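Salicylic acid-binding protein 2 (PDB 1Y7I) hydrolyses methyl salicylate to salicylic acid and methanol, releasing the active hormone in the signalling that leads to systemic acquired resistance in tobacco. Local coordinates at residues 87-92 with 189-194; 109-114 with 195-200; 158-163 with 236-241. All coordinates share one frame; numbering follows the deposited sequence.

Contact 1: 87-92 with 189-194; sequences LGLAME and AKYFTD
E92 and T193 make the polar part of the contact, a two-pronged grip between a helix side chain and a loop. E92 OE1 accepts the hydroxyl T193 OG1 at 2.6 Å on its syn lone pair. The backbone T193 N donates to E92 OE2 at 3.0 Å, nearly straight at 171° but arriving 46° out of the carboxylate plane. The glutamate gets there with CG anti to the backbone N (chi1 -177°) and a bend at chi2, its side chain crossing that of T193 at about a right angle. F197 N also donates to E92 OE2, so three donors pin the carboxylate and should favour its ionised form. The methylene part is tightly packed as well, with E92 CG 3.0 Å from Y191 O.

The apolar part lies one turn back along the helix. L89 CD1 touches both aromatic residues, 3.9 Å from Y191 CB and 3.8 Å from F192 CE1. G88, with no side chain, lets the F192 ring come right up to the helix backbone, its CE1 3.4 Å from G88 C. The phenol of Y191 is engaged outside the contact, where its OH bonds to D185.

Within the loop, K190 NZ ties back to F192 O at 2.8 Å. The helix is 83-93, the one that follows the nucleophile elbow of the alpha/beta-hydrolase fold; here the chain running from helix 183-187 back to strand 202-207 is fastened to its far end.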
ATOM      1  N   LEU B  87      11.351  -0.039 -17.933  1.00 17.57           N
ATOM      2  CA  LEU B  87      11.100  -0.967 -19.030  1.00 18.76           C
ATOM      3  C   LEU B  87      12.253  -0.963 -20.035  1.00 19.09           C
ATOM      4  O   LEU B  87      12.687  -2.020 -20.495  1.00 19.06           O
ATOM      5  CB  LEU B  87       9.786  -0.609 -19.731  1.00 17.74           C
ATOM      6  CG  LEU B  87       8.584  -1.504 -19.395  1.00 17.31           C
ATOM      7  CD1 LEU B  87       8.275  -1.495 -17.912  1.00 15.13           C
ATOM      8  CD2 LEU B  87       7.393  -1.035 -20.203  1.00 15.41           C
ATOM      9  N   GLY B  88      12.748   0.225 -20.369  1.00 19.58           N
ATOM     10  CA  GLY B  88      13.847   0.326 -21.313  1.00 20.84           C
ATOM     11  C   GLY B  88      14.996  -0.584 -20.930  1.00 21.21           C
ATOM     12  O   GLY B  88      15.509  -1.345 -21.751  1.00 21.99           O
ATOM     13  N   LEU B  89      15.393  -0.512 -19.667  1.00 21.39           N
ATOM     14  CA  LEU B  89      16.486  -1.330 -19.163  1.00 23.08           C
ATOM     15  C   LEU B  89      16.226  -2.823 -19.372  1.00 21.88           C
ATOM     16  O   LEU B  89      17.117  -3.563 -19.782  1.00 23.67           O
ATOM     17  CB  LEU B  89      16.698  -1.041 -17.678  1.00 24.71           C
ATOM     18  CG  LEU B  89      18.058  -0.497 -17.264  1.00 27.53           C
ATOM     19  CD1 LEU B  89      18.483   0.663 -18.159  1.00 29.20           C
ATOM     20  CD2 LEU B  89      17.975  -0.058 -15.818  1.00 26.41           C
ATOM     21  N   ALA B  90      15.006  -3.268 -19.091  1.00 21.55           N
ATOM     22  CA  ALA B  90      14.666  -4.677 -19.259  1.00 20.17           C
ATOM     23  C   ALA B  90      14.647  -5.077 -20.732  1.00 20.22           C
ATOM     24  O   ALA B  90      15.008  -6.201 -21.083  1.00 19.66           O
ATOM     25  CB  ALA B  90      13.311  -4.975 -18.624  1.00 18.47           C
HETATM   26  N   MSE B  91      14.220  -4.155 -21.587  1.00 19.51           N
HETATM   27  CA  MSE B  91      14.147  -4.420 -23.020  1.00 22.78           C
HETATM   28  C   MSE B  91      15.532  -4.524 -23.653  1.00 23.32           C
HETATM   29  O   MSE B  91      15.743  -5.307 -24.575  1.00 25.11           O
HETATM   30  CB  MSE B  91      13.354  -3.316 -23.717  1.00 24.77           C
HETATM   31  CG  MSE B  91      11.882  -3.276 -23.345  1.00 30.94           C
HETATM   32 SE   MSE B  91      11.149  -1.512 -23.543  1.00 44.09          SE
HETATM   33  CE  MSE B  91      11.172  -1.374 -25.482  1.00 33.01           C
ATOM     34  N   GLU B  92      16.466  -3.713 -23.172  1.00 24.11           N
ATOM     35  CA  GLU B  92      17.819  -3.735 -23.703  1.00 25.49           C
ATOM     36  C   GLU B  92      18.498  -5.053 -23.352  1.00 25.68           C
ATOM     37  O   GLU B  92      19.143  -5.668 -24.200  1.00 26.70           O
ATOM     38  CB  GLU B  92      18.635  -2.564 -23.143  1.00 26.58           C
ATOM     39  CG  GLU B  92      20.056  -2.461 -23.692  1.00 29.83           C
ATOM     40  CD  GLU B  92      20.094  -2.115 -25.178  1.00 31.57           C
ATOM     41  OE1 GLU B  92      21.197  -2.133 -25.761  1.00 32.77           O
ATOM     42  OE2 GLU B  92      19.024  -1.821 -25.761  1.00 30.94           O
ATOM     43  N   ALA B 189      24.843   8.689 -20.412  1.00 36.68           N
ATOM     44  CA  ALA B 189      24.903   7.286 -20.815  1.00 35.86           C
ATOM     45  C   ALA B 189      23.877   6.974 -21.903  1.00 34.96           C
ATOM     46  O   ALA B 189      22.947   7.746 -22.138  1.00 36.16           O
ATOM     47  CB  ALA B 189      24.662   6.387 -19.612  1.00 35.49           C
ATOM     48  N   LYS B 190      24.060   5.846 -22.573  1.00 34.38           N
ATOM     49  CA  LYS B 190      23.133   5.423 -23.610  1.00 33.74           C
ATOM     50  C   LYS B 190      22.864   3.945 -23.385  1.00 33.16           C
ATOM     51  O   LYS B 190      23.497   3.081 -23.990  1.00 33.46           O
ATOM     52  CB  LYS B 190      23.727   5.650 -25.005  1.00 35.42           C
ATOM     53  CG  LYS B 190      22.756   5.336 -26.138  1.00 36.60           C
ATOM     54  CD  LYS B 190      23.269   5.843 -27.476  1.00 38.47           C
ATOM     55  CE  LYS B 190      22.266   5.567 -28.598  1.00 40.26           C
ATOM     56  NZ  LYS B 190      22.010   4.111 -28.805  1.00 38.22           N
ATOM     57  N   TYR B 191      21.919   3.663 -22.502  1.00 31.77           N
ATOM     58  CA  TYR B 191      21.584   2.289 -22.171  1.00 32.00           C
ATOM     59  C   TYR B 191      20.681   1.614 -23.201  1.00 30.08           C
ATOM     60  O   TYR B 191      20.444   0.413 -23.127  1.00 31.44           O
ATOM     61  CB  TYR B 191      20.907   2.230 -20.795  1.00 32.05           C
ATOM     62  CG  TYR B 191      21.757   2.710 -19.632  1.00 29.98           C
ATOM     63  CD1 TYR B 191      22.990   2.122 -19.340  1.00 30.73           C
ATOM     64  CD2 TYR B 191      21.299   3.720 -18.793  1.00 28.95           C
ATOM     65  CE1 TYR B 191      23.742   2.529 -18.231  1.00 29.44           C
ATOM     66  CE2 TYR B 191      22.036   4.133 -17.693  1.00 29.80           C
ATOM     67  CZ  TYR B 191      23.254   3.534 -17.414  1.00 30.20           C
ATOM     68  OH  TYR B 191      23.959   3.952 -16.304  1.00 31.04           O
ATOM     69  N   PHE B 192      20.194   2.366 -24.176  1.00 28.73           N
ATOM     70  CA  PHE B 192      19.295   1.774 -25.157  1.00 29.68           C
ATOM     71  C   PHE B 192      19.807   1.791 -26.595  1.00 29.39           C
ATOM     72  O   PHE B 192      20.045   2.855 -27.171  1.00 29.44           O
ATOM     73  CB  PHE B 192      17.944   2.478 -25.064  1.00 27.11           C
ATOM     74  CG  PHE B 192      17.520   2.762 -23.653  1.00 27.03           C
ATOM     75  CD1 PHE B 192      17.452   1.737 -22.719  1.00 27.64           C
ATOM     76  CD2 PHE B 192      17.228   4.058 -23.247  1.00 25.08           C
ATOM     77  CE1 PHE B 192      17.103   2.000 -21.398  1.00 25.67           C
ATOM     78  CE2 PHE B 192      16.879   4.327 -21.928  1.00 23.78           C
ATOM     79  CZ  PHE B 192      16.818   3.299 -21.004  1.00 24.53           C
ATOM     80  N   THR B 193      19.958   0.604 -27.176  1.00 28.62           N
ATOM     81  CA  THR B 193      20.435   0.490 -28.550  1.00 29.47           C
ATOM     82  C   THR B 193      19.332   0.002 -29.485  1.00 31.72           C
ATOM     83  O   THR B 193      18.443  -0.743 -29.074  1.00 30.51           O
ATOM     84  CB  THR B 193      21.637  -0.479 -28.647  1.00 30.74           C
ATOM     85  OG1 THR B 193      21.209  -1.815 -28.359  1.00 27.06           O
ATOM     86  CG2 THR B 193      22.726  -0.079 -27.645  1.00 31.69           C
ATOM     87  N   ASP B 194      19.388   0.430 -30.745  1.00 33.15           N
ATOM     88  CA  ASP B 194      18.384   0.024 -31.722  1.00 35.51           C
ATOM     89  C   ASP B 194      18.311  -1.482 -31.939  1.00 35.13           C
ATOM     90  O   ASP B 194      17.234  -2.024 -32.173  1.00 36.30           O
ATOM     91  CB  ASP B 194      18.627   0.710 -33.072  1.00 37.76           C
ATOM     92  CG  ASP B 194      17.795   1.967 -33.243  1.00 42.51           C
ATOM     93  OD1 ASP B 194      18.177   3.024 -32.697  1.00 44.58           O
ATOM     94  OD2 ASP B 194      16.745   1.891 -33.917  1.00 45.12           O
TER

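Contact 2: 109-114 with 195-200; sequences PDSVHN and ERFGSV
F197 carries this contact: its ring lies against the loop 109-114 and meets P109, D110 and S111 in turn. CB leads off toward that loop, and with CG anti to the backbone N (chi1 168°) the ring is carried across to it. Of the two ring borders, the one formed by CD2 and CE2 is turned to the loop. CD2, the first atom to touch, packs on the methylene of S111, with F197 CD2 3.9 Å from S111 CB. CE2, one atom further on, lies 3.9 Å from D110 CA, against the main chain. At the tip, F197 CZ comes within 3.5 Å of the carbonyl oxygen P109 O and also nears the proline ring, P109 CB being 4.4 Å away. S111 CB, D110 CA and P109 O all approach the ring obliquely. The phenyl also meets the F192 ring, with their planes at about 35°, and touches M91 of helix 83-93.

The loop that receives the ring is shaped by its own bonds. D110 points its CB away from F197, and its OD1 accepts V112 N at 3.0 Å and H113 N at 3.0 Å, both from the same face of the carboxylate plane; the first bond makes an Asx turn. On the other side, S199 N and S199 OG both donate to R196 O, fixing the short 3-10 turn 197-199 from which the phenylalanine springs. S111 OG, close to the ring at CD2, is hydrogen-bonded to D194.

The chemistry is therefore that of an apolar ring set against main chain, a proline and a methylene: segments 109-114 and 195-200 meet by van der Waals contact, and the S111-D194 bond adds a polar tie just before E195.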
ATOM      1  N   PRO B 109      11.792   6.106 -23.487  1.00 29.67           N
ATOM      2  CA  PRO B 109      13.146   6.389 -23.974  1.00 30.39           C
ATOM      3  C   PRO B 109      13.280   6.047 -25.445  1.00 30.38           C
ATOM      4  O   PRO B 109      12.345   5.531 -26.060  1.00 28.73           O
ATOM      5  CB  PRO B 109      14.032   5.463 -23.136  1.00 28.75           C
ATOM      6  CG  PRO B 109      13.177   5.062 -21.978  1.00 32.28           C
ATOM      7  CD  PRO B 109      11.798   4.975 -22.546  1.00 29.46           C
ATOM      8  N   ASP B 110      14.453   6.340 -26.000  1.00 31.33           N
ATOM      9  CA  ASP B 110      14.750   6.008 -27.386  1.00 31.01           C
ATOM     10  C   ASP B 110      16.192   5.532 -27.497  1.00 31.85           C
ATOM     11  O   ASP B 110      16.994   5.727 -26.577  1.00 32.35           O
ATOM     12  CB  ASP B 110      14.503   7.196 -28.338  1.00 31.80           C
ATOM     13  CG  ASP B 110      15.496   8.337 -28.160  1.00 28.80           C
ATOM     14  OD1 ASP B 110      16.680   8.089 -27.891  1.00 26.40           O
ATOM     15  OD2 ASP B 110      15.079   9.503 -28.320  1.00 30.73           O
ATOM     16  N   SER B 111      16.511   4.888 -28.616  1.00 32.15           N
ATOM     17  CA  SER B 111      17.848   4.373 -28.857  1.00 32.78           C
ATOM     18  C   SER B 111      18.590   5.256 -29.855  1.00 33.04           C
ATOM     19  O   SER B 111      19.210   4.765 -30.794  1.00 33.93           O
ATOM     20  CB  SER B 111      17.769   2.930 -29.375  1.00 32.18           C
ATOM     21  OG  SER B 111      16.867   2.812 -30.461  1.00 32.43           O
ATOM     22  N   VAL B 112      18.529   6.565 -29.632  1.00 33.36           N
ATOM     23  CA  VAL B 112      19.189   7.531 -30.500  1.00 32.95           C
ATOM     24  C   VAL B 112      19.983   8.539 -29.682  1.00 33.01           C
ATOM     25  O   VAL B 112      21.186   8.704 -29.888  1.00 35.01           O
ATOM     26  CB  VAL B 112      18.163   8.290 -31.358  1.00 34.11           C
ATOM     27  CG1 VAL B 112      18.877   9.224 -32.325  1.00 34.14           C
ATOM     28  CG2 VAL B 112      17.293   7.299 -32.114  1.00 32.64           C
ATOM     29  N   HIS B 113      19.302   9.207 -28.754  1.00 32.36           N
ATOM     30  CA  HIS B 113      19.927  10.208 -27.891  1.00 32.87           C
ATOM     31  C   HIS B 113      20.303   9.579 -26.559  1.00 32.83           C
ATOM     32  O   HIS B 113      20.147   8.372 -26.367  1.00 33.27           O
ATOM     33  CB  HIS B 113      18.959  11.366 -27.616  1.00 31.64           C
ATOM     34  CG  HIS B 113      18.300  11.917 -28.841  1.00 35.28           C
ATOM     35  ND1 HIS B 113      17.345  11.219 -29.549  1.00 35.26           N
ATOM     36  CD2 HIS B 113      18.450  13.102 -29.478  1.00 35.07           C
ATOM     37  CE1 HIS B 113      16.935  11.951 -30.569  1.00 37.53           C
ATOM     38  NE2 HIS B 113      17.591  13.099 -30.549  1.00 36.20           N
ATOM     39  N   ASN B 114      20.805  10.404 -25.641  1.00 33.54           N
ATOM     40  CA  ASN B 114      21.162   9.930 -24.308  1.00 34.25           C
ATOM     41  C   ASN B 114      19.885   9.418 -23.663  1.00 33.20           C
ATOM     42  O   ASN B 114      18.789   9.907 -23.951  1.00 33.29           O
ATOM     43  CB  ASN B 114      21.750  11.062 -23.456  1.00 33.86           C
ATOM     44  CG  ASN B 114      23.222  11.322 -23.761  1.00 38.26           C
ATOM     45  OD1 ASN B 114      23.601  12.428 -24.148  1.00 39.91           O
ATOM     46  ND2 ASN B 114      24.060  10.299 -23.586  1.00 35.65           N
ATOM     47  N   GLU B 195      19.451  -2.157 -31.863  1.00 35.52           N
ATOM     48  CA  GLU B 195      19.477  -3.599 -32.068  1.00 35.32           C
ATOM     49  C   GLU B 195      18.765  -4.396 -30.974  1.00 33.98           C
ATOM     50  O   GLU B 195      18.135  -5.417 -31.256  1.00 34.73           O
ATOM     51  CB  GLU B 195      20.923  -4.090 -32.214  1.00 39.19           C
ATOM     52  CG  GLU B 195      21.987  -3.146 -31.649  1.00 42.82           C
ATOM     53  CD  GLU B 195      22.393  -2.057 -32.630  1.00 44.47           C
ATOM     54  OE1 GLU B 195      22.860  -2.402 -33.741  1.00 44.79           O
ATOM     55  OE2 GLU B 195      22.253  -0.859 -32.291  1.00 45.21           O
ATOM     56  N   ARG B 196      18.855  -3.943 -29.728  1.00 32.35           N
ATOM     57  CA  ARG B 196      18.205  -4.656 -28.628  1.00 31.58           C
ATOM     58  C   ARG B 196      16.925  -3.945 -28.168  1.00 29.28           C
ATOM     59  O   ARG B 196      15.821  -4.419 -28.426  1.00 29.40           O
ATOM     60  CB  ARG B 196      19.189  -4.829 -27.461  1.00 32.84           C
ATOM     61  CG  ARG B 196      20.461  -5.591 -27.838  1.00 33.68           C
ATOM     62  CD  ARG B 196      21.367  -5.845 -26.633  1.00 36.55           C
ATOM     63  NE  ARG B 196      20.854  -6.903 -25.768  1.00 37.61           N
ATOM     64  CZ  ARG B 196      20.805  -8.189 -26.103  1.00 39.66           C
ATOM     65  NH1 ARG B 196      21.244  -8.580 -27.292  1.00 41.21           N
ATOM     66  NH2 ARG B 196      20.310  -9.085 -25.253  1.00 38.73           N
ATOM     67  N   PHE B 197      17.075  -2.811 -27.496  1.00 28.46           N
ATOM     68  CA  PHE B 197      15.925  -2.043 -27.029  1.00 26.33           C
ATOM     69  C   PHE B 197      14.919  -1.813 -28.155  1.00 26.31           C
ATOM     70  O   PHE B 197      13.731  -2.106 -28.018  1.00 24.19           O
ATOM     71  CB  PHE B 197      16.387  -0.687 -26.504  1.00 26.50           C
ATOM     72  CG  PHE B 197      15.270   0.285 -26.265  1.00 26.92           C
ATOM     73  CD1 PHE B 197      14.483   0.196 -25.127  1.00 25.51           C
ATOM     74  CD2 PHE B 197      15.003   1.293 -27.184  1.00 26.52           C
ATOM     75  CE1 PHE B 197      13.446   1.098 -24.906  1.00 24.91           C
ATOM     76  CE2 PHE B 197      13.966   2.198 -26.968  1.00 26.46           C
ATOM     77  CZ  PHE B 197      13.190   2.097 -25.828  1.00 23.61           C
ATOM     78  N   GLY B 198      15.418  -1.290 -29.273  1.00 26.77           N
ATOM     79  CA  GLY B 198      14.571  -0.984 -30.411  1.00 26.04           C
ATOM     80  C   GLY B 198      13.981  -2.158 -31.164  1.00 25.22           C
ATOM     81  O   GLY B 198      13.257  -1.959 -32.138  1.00 25.81           O
ATOM     82  N   SER B 199      14.274  -3.379 -30.733  1.00 27.01           N
ATOM     83  CA  SER B 199      13.737  -4.558 -31.411  1.00 25.90           C
ATOM     84  C   SER B 199      12.425  -5.003 -30.770  1.00 24.21           C
ATOM     85  O   SER B 199      11.667  -5.776 -31.355  1.00 24.02           O
ATOM     86  CB  SER B 199      14.745  -5.707 -31.357  1.00 26.75           C
ATOM     87  OG  SER B 199      14.926  -6.155 -30.026  1.00 28.74           O
ATOM     88  N   VAL B 200      12.167  -4.520 -29.561  1.00 22.52           N
ATOM     89  CA  VAL B 200      10.941  -4.874 -28.864  1.00 22.54           C
ATOM     90  C   VAL B 200       9.792  -3.981 -29.311  1.00 21.90           C
ATOM     91  O   VAL B 200       9.924  -2.757 -29.370  1.00 22.88           O
ATOM     92  CB  VAL B 200      11.108  -4.764 -27.334  1.00 22.67           C
ATOM     93  CG1 VAL B 200       9.810  -5.165 -26.635  1.00 22.09           C
ATOM     94  CG2 VAL B 200      12.251  -5.667 -26.884  1.00 19.89           C
TER

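Contact 3: 158-163 with 236-241; sequences HKLYQL and ADHMAM. With SAL (2-hydroxybenzoic acid), chain E.
This is a buried contact between the cap and the catalytic core, in which L160 and Y161, where helix 153-160 gives way to loop, and the nearby L163 pack on D237, H238 and M239, in the loop between strand 229-233 and helix 240-243. L160 runs alongside H238, pointing the same way, and its CD2 presses to 3.4 Å from H238 CD2. Y161 receives the selenomethionine M239 on one face: M239 CG sits 3.6 Å from the ring centroid, 16° off the normal, a CH-pi contact. Bends at chi2 and chi3 then curl M239 along the ring, placing SE obliquely in a Met-aromatic contact and bringing CE to 3.3 Å from Y161 OH, a hydroxyl that bonds to H15.

One polar bond ties the two loops. D237 OD2 accepts L163 N on its anti lone pair, at 2.8 Å and 143°, while D237 OD1 takes a weak bond from M239 N; the carboxylate thus links the cap to the turn holding the histidine.

The imidazole of H238 is gripped at both nitrogens. ND1 bonds to D210, and H238 NE2 donates to salicylate O1' at 2.8 Å and 158°, in the ring plane. With S81 close by, this is the Ser-His-Asp triad of an alpha/beta hydrolase, its histidine on the loop after the last strand and holding the product carboxylate.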
ATOM      1  N   HIS B 158      -4.224  17.452  -7.625  1.00 26.21           N
ATOM      2  CA  HIS B 158      -4.546  18.304  -8.765  1.00 28.54           C
ATOM      3  C   HIS B 158      -3.802  18.027 -10.074  1.00 29.02           C
ATOM      4  O   HIS B 158      -4.163  18.578 -11.112  1.00 31.46           O
ATOM      5  CB  HIS B 158      -4.354  19.775  -8.369  1.00 30.76           C
ATOM      6  CG  HIS B 158      -5.248  20.218  -7.252  1.00 32.69           C
ATOM      7  ND1 HIS B 158      -6.623  20.170  -7.335  1.00 33.75           N
ATOM      8  CD2 HIS B 158      -4.963  20.703  -6.020  1.00 32.98           C
ATOM      9  CE1 HIS B 158      -7.147  20.605  -6.204  1.00 33.92           C
ATOM     10  NE2 HIS B 158      -6.162  20.934  -5.388  1.00 33.00           N
ATOM     11  N   LYS B 159      -2.779  17.180 -10.042  1.00 27.93           N
ATOM     12  CA  LYS B 159      -2.024  16.891 -11.258  1.00 27.85           C
ATOM     13  C   LYS B 159      -1.983  15.417 -11.644  1.00 27.11           C
ATOM     14  O   LYS B 159      -1.699  15.085 -12.792  1.00 24.92           O
ATOM     15  CB  LYS B 159      -0.587  17.407 -11.118  1.00 29.75           C
ATOM     16  CG  LYS B 159      -0.481  18.906 -10.855  1.00 32.08           C
ATOM     17  CD  LYS B 159      -1.141  19.718 -11.953  1.00 31.38           C
ATOM     18  CE  LYS B 159      -1.010  21.209 -11.682  1.00 33.80           C
ATOM     19  NZ  LYS B 159      -1.771  22.032 -12.678  1.00 32.15           N
ATOM     20  N   LEU B 160      -2.255  14.537 -10.688  1.00 25.62           N
ATOM     21  CA  LEU B 160      -2.212  13.110 -10.968  1.00 25.11           C
ATOM     22  C   LEU B 160      -3.523  12.358 -10.723  1.00 23.50           C
ATOM     23  O   LEU B 160      -3.840  11.427 -11.456  1.00 24.24           O
ATOM     24  CB  LEU B 160      -1.098  12.462 -10.144  1.00 24.86           C
ATOM     25  CG  LEU B 160       0.298  13.077 -10.290  1.00 26.95           C
ATOM     26  CD1 LEU B 160       1.282  12.256  -9.473  1.00 26.92           C
ATOM     27  CD2 LEU B 160       0.721  13.112 -11.746  1.00 23.44           C
ATOM     28  N   TYR B 161      -4.274  12.770  -9.702  1.00 21.84           N
ATOM     29  CA  TYR B 161      -5.533  12.121  -9.329  1.00 21.84           C
ATOM     30  C   TYR B 161      -6.780  12.991  -9.517  1.00 22.98           C
ATOM     31  O   TYR B 161      -7.839  12.689  -8.964  1.00 23.64           O
ATOM     32  CB  TYR B 161      -5.480  11.689  -7.859  1.00 21.85           C
ATOM     33  CG  TYR B 161      -4.560  10.520  -7.542  1.00 17.55           C
ATOM     34  CD1 TYR B 161      -3.183  10.584  -7.793  1.00 17.72           C
ATOM     35  CD2 TYR B 161      -5.071   9.354  -6.965  1.00 14.23           C
ATOM     36  CE1 TYR B 161      -2.341   9.507  -7.473  1.00 16.93           C
ATOM     37  CE2 TYR B 161      -4.239   8.280  -6.643  1.00 16.09           C
ATOM     38  CZ  TYR B 161      -2.882   8.362  -6.900  1.00 14.08           C
ATOM     39  OH  TYR B 161      -2.077   7.289  -6.607  1.00 15.43           O
ATOM     40  N   GLN B 162      -6.659  14.061 -10.294  1.00 23.53           N
ATOM     41  CA  GLN B 162      -7.765  14.991 -10.522  1.00 23.25           C
ATOM     42  C   GLN B 162      -9.090  14.328 -10.884  1.00 23.00           C
ATOM     43  O   GLN B 162     -10.152  14.849 -10.565  1.00 21.06           O
ATOM     44  CB  GLN B 162      -7.381  15.996 -11.615  1.00 26.29           C
ATOM     45  CG  GLN B 162      -6.048  15.665 -12.288  1.00 29.18           C
ATOM     46  CD  GLN B 162      -6.190  15.166 -13.692  1.00 26.85           C
ATOM     47  OE1 GLN B 162      -5.279  14.561 -14.230  1.00 35.52           O
ATOM     48  NE2 GLN B 162      -7.325  15.429 -14.303  1.00 27.31           N
ATOM     49  N   LEU B 163      -9.047  13.186 -11.562  1.00 21.77           N
ATOM     50  CA  LEU B 163     -10.293  12.529 -11.938  1.00 20.47           C
ATOM     51  C   LEU B 163     -10.546  11.257 -11.140  1.00 21.65           C
ATOM     52  O   LEU B 163     -11.456  10.483 -11.456  1.00 21.11           O
ATOM     53  CB  LEU B 163     -10.306  12.223 -13.438  1.00 20.13           C
ATOM     54  CG  LEU B 163     -10.332  13.418 -14.399  1.00 22.73           C
ATOM     55  CD1 LEU B 163     -10.306  12.893 -15.830  1.00 24.66           C
ATOM     56  CD2 LEU B 163     -11.600  14.266 -14.179  1.00 22.07           C
ATOM     57  N   ALA B 236      -9.336   9.647 -19.044  1.00 24.59           N
ATOM     58  CA  ALA B 236      -8.537   9.134 -17.940  1.00 20.51           C
ATOM     59  C   ALA B 236      -7.449  10.117 -17.551  1.00 19.63           C
ATOM     60  O   ALA B 236      -6.824  10.729 -18.418  1.00 19.16           O
ATOM     61  CB  ALA B 236      -7.905   7.800 -18.327  1.00 19.46           C
ATOM     62  N   ASP B 237      -7.227  10.280 -16.250  1.00 17.35           N
ATOM     63  CA  ASP B 237      -6.164  11.167 -15.802  1.00 19.51           C
ATOM     64  C   ASP B 237      -4.879  10.344 -15.770  1.00 18.36           C
ATOM     65  O   ASP B 237      -4.824   9.252 -16.344  1.00 16.77           O
ATOM     66  CB  ASP B 237      -6.462  11.774 -14.417  1.00 20.30           C
ATOM     67  CG  ASP B 237      -6.662  10.730 -13.326  1.00 24.89           C
ATOM     68  OD1 ASP B 237      -6.175   9.581 -13.464  1.00 24.33           O
ATOM     69  OD2 ASP B 237      -7.301  11.077 -12.301  1.00 24.95           O
ATOM     70  N   HIS B 238      -3.858  10.857 -15.095  1.00 16.26           N
ATOM     71  CA  HIS B 238      -2.567  10.172 -15.005  1.00 16.61           C
ATOM     72  C   HIS B 238      -2.673   8.750 -14.447  1.00 15.16           C
ATOM     73  O   HIS B 238      -1.968   7.857 -14.905  1.00 12.91           O
ATOM     74  CB  HIS B 238      -1.599  10.979 -14.133  1.00 15.98           C
ATOM     75  CG  HIS B 238      -0.184  10.499 -14.203  1.00 18.33           C
ATOM     76  ND1 HIS B 238       0.536  10.475 -15.380  1.00 18.16           N
ATOM     77  CD2 HIS B 238       0.649  10.031 -13.243  1.00 17.18           C
ATOM     78  CE1 HIS B 238       1.752  10.015 -15.141  1.00 17.05           C
ATOM     79  NE2 HIS B 238       1.846   9.738 -13.851  1.00 19.42           N
HETATM   80  N   MSE B 239      -3.551   8.547 -13.468  1.00 14.15           N
HETATM   81  CA  MSE B 239      -3.728   7.224 -12.850  1.00 18.30           C
HETATM   82  C   MSE B 239      -4.827   6.424 -13.554  1.00 17.04           C
HETATM   83  O   MSE B 239      -5.884   6.187 -12.977  1.00 16.35           O
HETATM   84  CB  MSE B 239      -4.117   7.359 -11.375  1.00 20.55           C
HETATM   85  CG  MSE B 239      -3.264   8.293 -10.563  1.00 27.45           C
HETATM   86 SE   MSE B 239      -1.410   7.861 -10.710  1.00 43.90          SE
HETATM   87  CE  MSE B 239      -1.391   6.246  -9.646  1.00 33.13           C
ATOM     88  N   ALA B 240      -4.576   6.004 -14.793  1.00 17.42           N
ATOM     89  CA  ALA B 240      -5.575   5.255 -15.544  1.00 16.74           C
ATOM     90  C   ALA B 240      -5.974   3.936 -14.892  1.00 14.71           C
ATOM     91  O   ALA B 240      -7.113   3.492 -15.046  1.00 14.36           O
ATOM     92  CB  ALA B 240      -5.090   5.011 -16.974  1.00 16.72           C
HETATM   93  N   MSE B 241      -5.061   3.296 -14.168  1.00 15.28           N
HETATM   94  CA  MSE B 241      -5.426   2.037 -13.531  1.00 13.96           C
HETATM   95  C   MSE B 241      -6.308   2.249 -12.304  1.00 15.46           C
HETATM   96  O   MSE B 241      -6.799   1.282 -11.706  1.00 13.89           O
HETATM   97  CB  MSE B 241      -4.190   1.190 -13.181  1.00 17.33           C
HETATM   98  CG  MSE B 241      -3.337   1.668 -12.034  1.00 22.63           C
HETATM   99 SE   MSE B 241      -2.512   3.352 -12.421  1.00 42.38          SE
HETATM  100  CE  MSE B 241      -1.202   2.776 -13.733  1.00 31.64           C
TER
HETATM  101  C1' SAL E 503       5.335   9.685 -12.485  1.00 28.60           C
HETATM  102  O1' SAL E 503       4.095   9.332 -12.243  1.00 30.20           O
HETATM  103  O2' SAL E 503       6.241   8.849 -12.434  1.00 27.70           O
HETATM  104  C1  SAL E 503       5.573  11.105 -12.809  1.00 28.00           C
HETATM  105  C2  SAL E 503       6.906  11.568 -13.083  1.00 27.66           C
HETATM  106  C3  SAL E 503       7.125  12.924 -13.395  1.00 26.37           C
HETATM  107  C4  SAL E 503       6.044  13.823 -13.448  1.00 25.09           C
HETATM  108  C5  SAL E 503       4.729  13.386 -13.186  1.00 27.26           C
HETATM  109  C6  SAL E 503       4.499  12.049 -12.875  1.00 25.52           C
HETATM  110  O2  SAL E 503       7.999  10.754 -13.045  1.00 29.61           O

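Contacts 1 and 2 adjoin, their centres 6 Å apart, and share the 189-200 connection into strand 202-207; D194 reaches S111, R196 reaches the carbonyl of E92, and the F192 ring packs on P109. Together they tie helix 83-93 to the chain leaving strand 98-104 and to the chain returning to strand 202-207, the two junctions between sheet and cap. Contact 3 lies about 28 Å from either, centre to centre, on the opposite side of the chain's centre. Along the chain the order is 87-92, 109-114, 158-163, 189-194, 195-200, 236-241, so each contact joins distant parts of one chain, and contact 3 alone sits at the active site.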